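Local coordinates for glycerol uptake operon antiterminator regulatory protein (Listeria monocytogenes str. 4b, PDB 3KTS) that probably controls expression of the glycerol uptake operon by transcription antitermination in response to glycerol-3-phosphate, at residues Asn92-Met95 with Lys96-His100; Leu58-Ala61 with Asp62-Asn65. All coordinates share one frame; numbering follows the deposited sequence.

Interaction 1 of 2, residues Asn92-Met95 with Lys96-His100; sequences NAIM and KAKQH
Between Asn92-Met95 and Lys96-His100, four backbone bonds running from Asn92 O to Gln99 N keep the i to i+4 pattern of an alpha helix: Lys96 N donates to Asn92 O at 3.0 Å, and the amides of Ala97, Lys98 and Gln99 bond to the carbonyls of Ala93, Ile94 and Met95. Lys98 N lies 3.2 Å from Ile94 O, and the bond from Gln99 N to Met95 O stretches to 3.3 Å, bends to 136° at the hydrogen and is weak as the chain nears the loop at His100. Helix geometry places the first side-chain carbons near carbonyls of the preceding turn: the methyl of Ala97 is 3.4 Å from Ala93 O, and CB of Lys96 stands in the equivalent place beside Asn92 O. With CG anti to the carbonyl carbon (chi1 -82°), the methylenes of Lys98 pass alongside Ile94 O, CG coming within 3.4 Å of that oxygen; farther out, CD reaches CG2 of Ile94 at 4.4 Å, a loose apolar touch. A bend at chi3 (73°) swings the amine off the helix, where NZ is hydrogen-bonded to the backbone oxygens of Val126 and Gln127, at the end of helix 113-126. Helix 91-99 is the crossover helix between strands 85-88 and 103-109 of the TIM barrel. Its inner face carries Ala93, Ile94 and Ala97: Ala97 packs on Ile86 and Ala104, and Ile94 on Ala104 and Gln106. Met95 and Gln99 lie on the exposed outer side; CG of Gln99 passes beside Met95 O, while the methionine chain leads away from the following turn. Lys96 heads toward helix 71-81, where NZ makes a long, weak ion pair with Asp75, and His100 NE2 is hydrogen-bonded to the same aspartate.

Interaction 2 of 2, residues Leu58-Ala61 with Asp62-Asn65; sequences LLHA and DLVN
His60 and Leu63 meet both through their backbones and through their side chains, which run alongside each other in the same direction. Leu63 N donates to His60 O at 3.2 Å. Next to this bond, CD1 of Leu63 touches CB of His60 at 3.8 Å and hangs obliquely by the imidazole, 4.2 Å from the ring centroid and 30° off its normal, an off-centre CH-pi contact. On Val64, CG1 is anti to the backbone N (chi1 -174°), which sets CG2 beside that nitrogen and directs it back to the turn, 3.3 Å from His60 O and 3.9 Å from Ala61 O. The same methyl meets CD1 of Leu59 at 4.4 Å. With Ala61 and Asp62 both in helical backbone conformations at its corners, His60-Leu63 is a type I beta turn. It begins on the last residue of strand 56-60 and leads into the short strand 64-65, which pairs with strand 32-39. This is the C-terminal end of the TIM barrel strands, the end at which enzymes of this fold carry their active sites; an unidentified molecule, probably from the crystallisation liquor, lies about 6 Å from the side chain of His60 and may mark a pocket. One shell out, His60 rests on Val34, Leu36 and Arg107, while the methyl of Ala61 packs against Ile74 and Leu77 of helix 71-81. Asp62, the third residue of the turn, is tied down by its carboxylate: OD1 bonds to the amide of Thr89, and OD2 is shared by Asn69 ND2 and Ser88 OG.

How the interactions relate
The two contacts occupy different layers of one barrel. Interaction 2 is largely buried at the end of an inner strand, whereas interaction 1 belongs to the outer ring of helices and has one face open to solvent; their centres are 14 Å apart and they do not touch. Shared neighbours connect them: Ser88 bonds to Asp62 and packs on Ala93, and Ile74 of helix 71-81 meets Ala61 as well as Ala93 and Lys96. Their chemistry follows position. In 92-100 a repeating backbone ladder dominates and the lysines reach out to neighbouring helices, while in 58-65 one backbone bond closes the turn beside apolar packing and an externally held carboxylate, and strand bonds fix its first part.

Interaction 1 of 2, residues Asn92-Met95 with Lys96-His100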
loop_
_atom_site.group_PDB
_atom_site.type_symbol
_atom_site.label_atom_id
_atom_site.label_comp_id
_atom_site.label_asym_id
_atom_site.label_seq_id
_atom_site.Cartn_x
_atom_site.Cartn_y
_atom_site.Cartn_z
ATOM N N ASN A 92 5.695 6.713 13.146
ATOM C CA ASN A 92 7.038 7.276 13.026
ATOM C C ASN A 92 7.651 7.064 11.643
ATOM O O ASN A 92 8.434 7.886 11.168
ATOM C CB ASN A 92 7.953 6.676 14.092
ATOM C CG ASN A 92 7.358 6.766 15.487
ATOM O OD1 ASN A 92 6.944 5.757 16.073
ATOM N ND2 ASN A 92 7.295 7.980 16.021
ATOM N N ALA A 93 7.280 5.961 11.005
ATOM C CA ALA A 93 7.751 5.655 9.662
ATOM C C ALA A 93 7.078 6.535 8.612
ATOM O O ALA A 93 7.702 6.898 7.617
ATOM C CB ALA A 93 7.537 4.194 9.352
ATOM N N ILE A 94 5.811 6.872 8.841
ATOM C CA ILE A 94 5.068 7.762 7.953
ATOM C C ILE A 94 5.633 9.182 8.045
ATOM O O ILE A 94 5.760 9.869 7.027
ATOM C CB ILE A 94 3.545 7.744 8.276
ATOM C CG1 ILE A 94 2.965 6.329 8.126
ATOM C CG2 ILE A 94 2.772 8.744 7.410
ATOM C CD1 ILE A 94 2.997 5.761 6.710
ATOM N N MET A 95 5.990 9.593 9.264
ATOM C CA MET A 95 6.621 10.894 9.513
ATOM C C MET A 95 7.978 10.985 8.826
ATOM O O MET A 95 8.273 11.973 8.164
ATOM C CB MET A 95 6.763 11.173 11.021
ATOM C CG MET A 95 5.433 11.288 11.756
ATOM S SD MET A 95 5.453 11.900 13.466
ATOM C CE MET A 95 6.646 10.850 14.296
ATOM N N LYS A 96 8.781 9.935 8.968
ATOM C CA LYS A 96 10.113 9.889 8.384
ATOM C C LYS A 96 10.091 9.883 6.857
ATOM O O LYS A 96 10.883 10.592 6.228
ATOM C CB LYS A 96 10.901 8.683 8.905
ATOM C CG LYS A 96 12.410 8.833 8.759
ATOM C CD LYS A 96 12.958 9.867 9.740
ATOM C CE LYS A 96 14.302 10.398 9.293
ATOM N NZ LYS A 96 15.078 10.972 10.422
ATOM N N ALA A 97 9.184 9.098 6.272
ATOM C CA ALA A 97 9.075 8.996 4.815
ATOM C C ALA A 97 8.694 10.335 4.201
ATOM O O ALA A 97 9.177 10.699 3.130
ATOM C CB ALA A 97 8.074 7.937 4.424
ATOM N N LYS A 98 7.846 11.074 4.910
ATOM C CA LYS A 98 7.446 12.414 4.495
ATOM C C LYS A 98 8.595 13.422 4.497
ATOM O O LYS A 98 8.571 14.373 3.723
ATOM C CB LYS A 98 6.286 12.913 5.353
ATOM C CG LYS A 98 4.921 12.403 4.885
ATOM C CD LYS A 98 3.819 12.759 5.871
ATOM C CE LYS A 98 3.469 14.233 5.824
ATOM N NZ LYS A 98 2.632 14.600 6.990
ATOM N N GLN A 99 9.598 13.206 5.349
ATOM C CA GLN A 99 10.791 14.056 5.361
ATOM C C GLN A 99 11.615 13.844 4.097
ATOM O O GLN A 99 12.202 14.787 3.570
ATOM C CB GLN A 99 11.661 13.802 6.599
ATOM C CG GLN A 99 10.948 14.004 7.919
ATOM C CD GLN A 99 11.894 14.215 9.092
ATOM O OE1 GLN A 99 12.759 13.383 9.374
ATOM N NE2 GLN A 99 11.717 15.329 9.793
ATOM N N HIS A 100 11.636 12.604 3.612
ATOM C CA HIS A 100 12.381 12.235 2.413
ATOM C C HIS A 100 11.550 12.402 1.156
ATOM O O HIS A 100 11.944 11.916 0.091
ATOM C CB HIS A 100 12.841 10.782 2.494
ATOM C CG HIS A 100 13.882 10.531 3.535
ATOM N ND1 HIS A 100 15.232 10.598 3.268
ATOM C CD2 HIS A 100 13.772 10.202 4.842
ATOM C CE1 HIS A 100 15.911 10.323 4.367
ATOM N NE2 HIS A 100 15.048 10.078 5.337
#

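Interaction 2 of 2, residues Leu58-Ala61 with Asp62-Asn65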
loop_
_atom_site.group_PDB
_atom_site.type_symbol
_atom_site.label_atom_id
_atom_site.label_comp_id
_atom_site.label_asym_id
_atom_site.label_seq_id
_atom_site.Cartn_x
_atom_site.Cartn_y
_atom_site.Cartn_z
ATOM N N LEU A 58 5.416 0.031 -4.421
ATOM C CA LEU A 58 4.989 0.366 -3.070
ATOM C C LEU A 58 5.485 -0.743 -2.141
ATOM O O LEU A 58 5.058 -1.896 -2.253
ATOM C CB LEU A 58 3.465 0.514 -3.010
ATOM C CG LEU A 58 2.871 1.507 -4.024
ATOM C CD1 LEU A 58 1.365 1.319 -4.213
ATOM C CD2 LEU A 58 3.206 2.955 -3.657
ATOM N N LEU A 59 6.403 -0.394 -1.244
ATOM C CA LEU A 59 7.071 -1.386 -0.399
ATOM C C LEU A 59 6.598 -1.390 1.056
ATOM O O LEU A 59 6.618 -0.361 1.731
ATOM C CB LEU A 59 8.596 -1.201 -0.453
ATOM C CG LEU A 59 9.436 -2.050 0.514
ATOM C CD1 LEU A 59 9.302 -3.545 0.215
ATOM C CD2 LEU A 59 10.903 -1.628 0.514
ATOM N N HIS A 60 6.198 -2.566 1.530
ATOM C CA HIS A 60 5.864 -2.750 2.935
ATOM C C HIS A 60 7.091 -2.690 3.830
ATOM O O HIS A 60 7.864 -3.648 3.913
ATOM C CB HIS A 60 5.118 -4.060 3.142
ATOM C CG HIS A 60 3.652 -3.943 2.900
ATOM N ND1 HIS A 60 2.769 -3.550 3.881
ATOM C CD2 HIS A 60 2.915 -4.138 1.782
ATOM C CE1 HIS A 60 1.548 -3.518 3.378
ATOM N NE2 HIS A 60 1.608 -3.873 2.108
ATOM N N ALA A 61 7.247 -1.549 4.495
ATOM C CA ALA A 61 8.364 -1.283 5.393
ATOM C C ALA A 61 8.382 -2.222 6.600
ATOM O O ALA A 61 9.445 -2.540 7.137
ATOM C CB ALA A 61 8.308 0.150 5.851
ATOM N N ASP A 62 7.197 -2.667 7.008
ATOM C CA ASP A 62 7.043 -3.524 8.174
ATOM C C ASP A 62 7.346 -4.994 7.885
ATOM O O ASP A 62 7.624 -5.759 8.811
ATOM C CB ASP A 62 5.633 -3.374 8.750
ATOM C CG ASP A 62 5.343 -1.961 9.217
ATOM O OD1 ASP A 62 4.151 -1.601 9.298
ATOM O OD2 ASP A 62 6.302 -1.208 9.501
ATOM N N LEU A 63 7.299 -5.370 6.606
ATOM C CA LEU A 63 7.449 -6.763 6.180
ATOM C C LEU A 63 8.815 -7.110 5.557
ATOM O O LEU A 63 8.947 -8.118 4.854
ATOM C CB LEU A 63 6.321 -7.136 5.212
ATOM C CG LEU A 63 4.878 -7.110 5.725
ATOM C CD1 LEU A 63 3.926 -7.361 4.579
ATOM C CD2 LEU A 63 4.638 -8.125 6.850
ATOM N N VAL A 64 9.824 -6.284 5.824
ATOM C CA VAL A 64 11.178 -6.541 5.333
ATOM C C VAL A 64 11.969 -7.349 6.361
ATOM O O VAL A 64 12.511 -6.795 7.318
ATOM C CB VAL A 64 11.939 -5.235 5.000
ATOM C CG1 VAL A 64 13.291 -5.551 4.352
ATOM C CG2 VAL A 64 11.103 -4.326 4.099
ATOM N N ASN A 65 12.017 -8.662 6.156
ATOM C CA ASN A 65 12.786 -9.560 7.019
ATOM C C ASN A 65 14.265 -9.184 7.171
ATOM O O ASN A 65 14.984 -8.975 6.184
ATOM C CB ASN A 65 12.636 -11.003 6.546
ATOM C CG ASN A 65 11.248 -11.548 6.797
ATOM O OD1 ASN A 65 10.817 -11.686 7.948
ATOM N ND2 ASN A 65 10.532 -11.859 5.720
#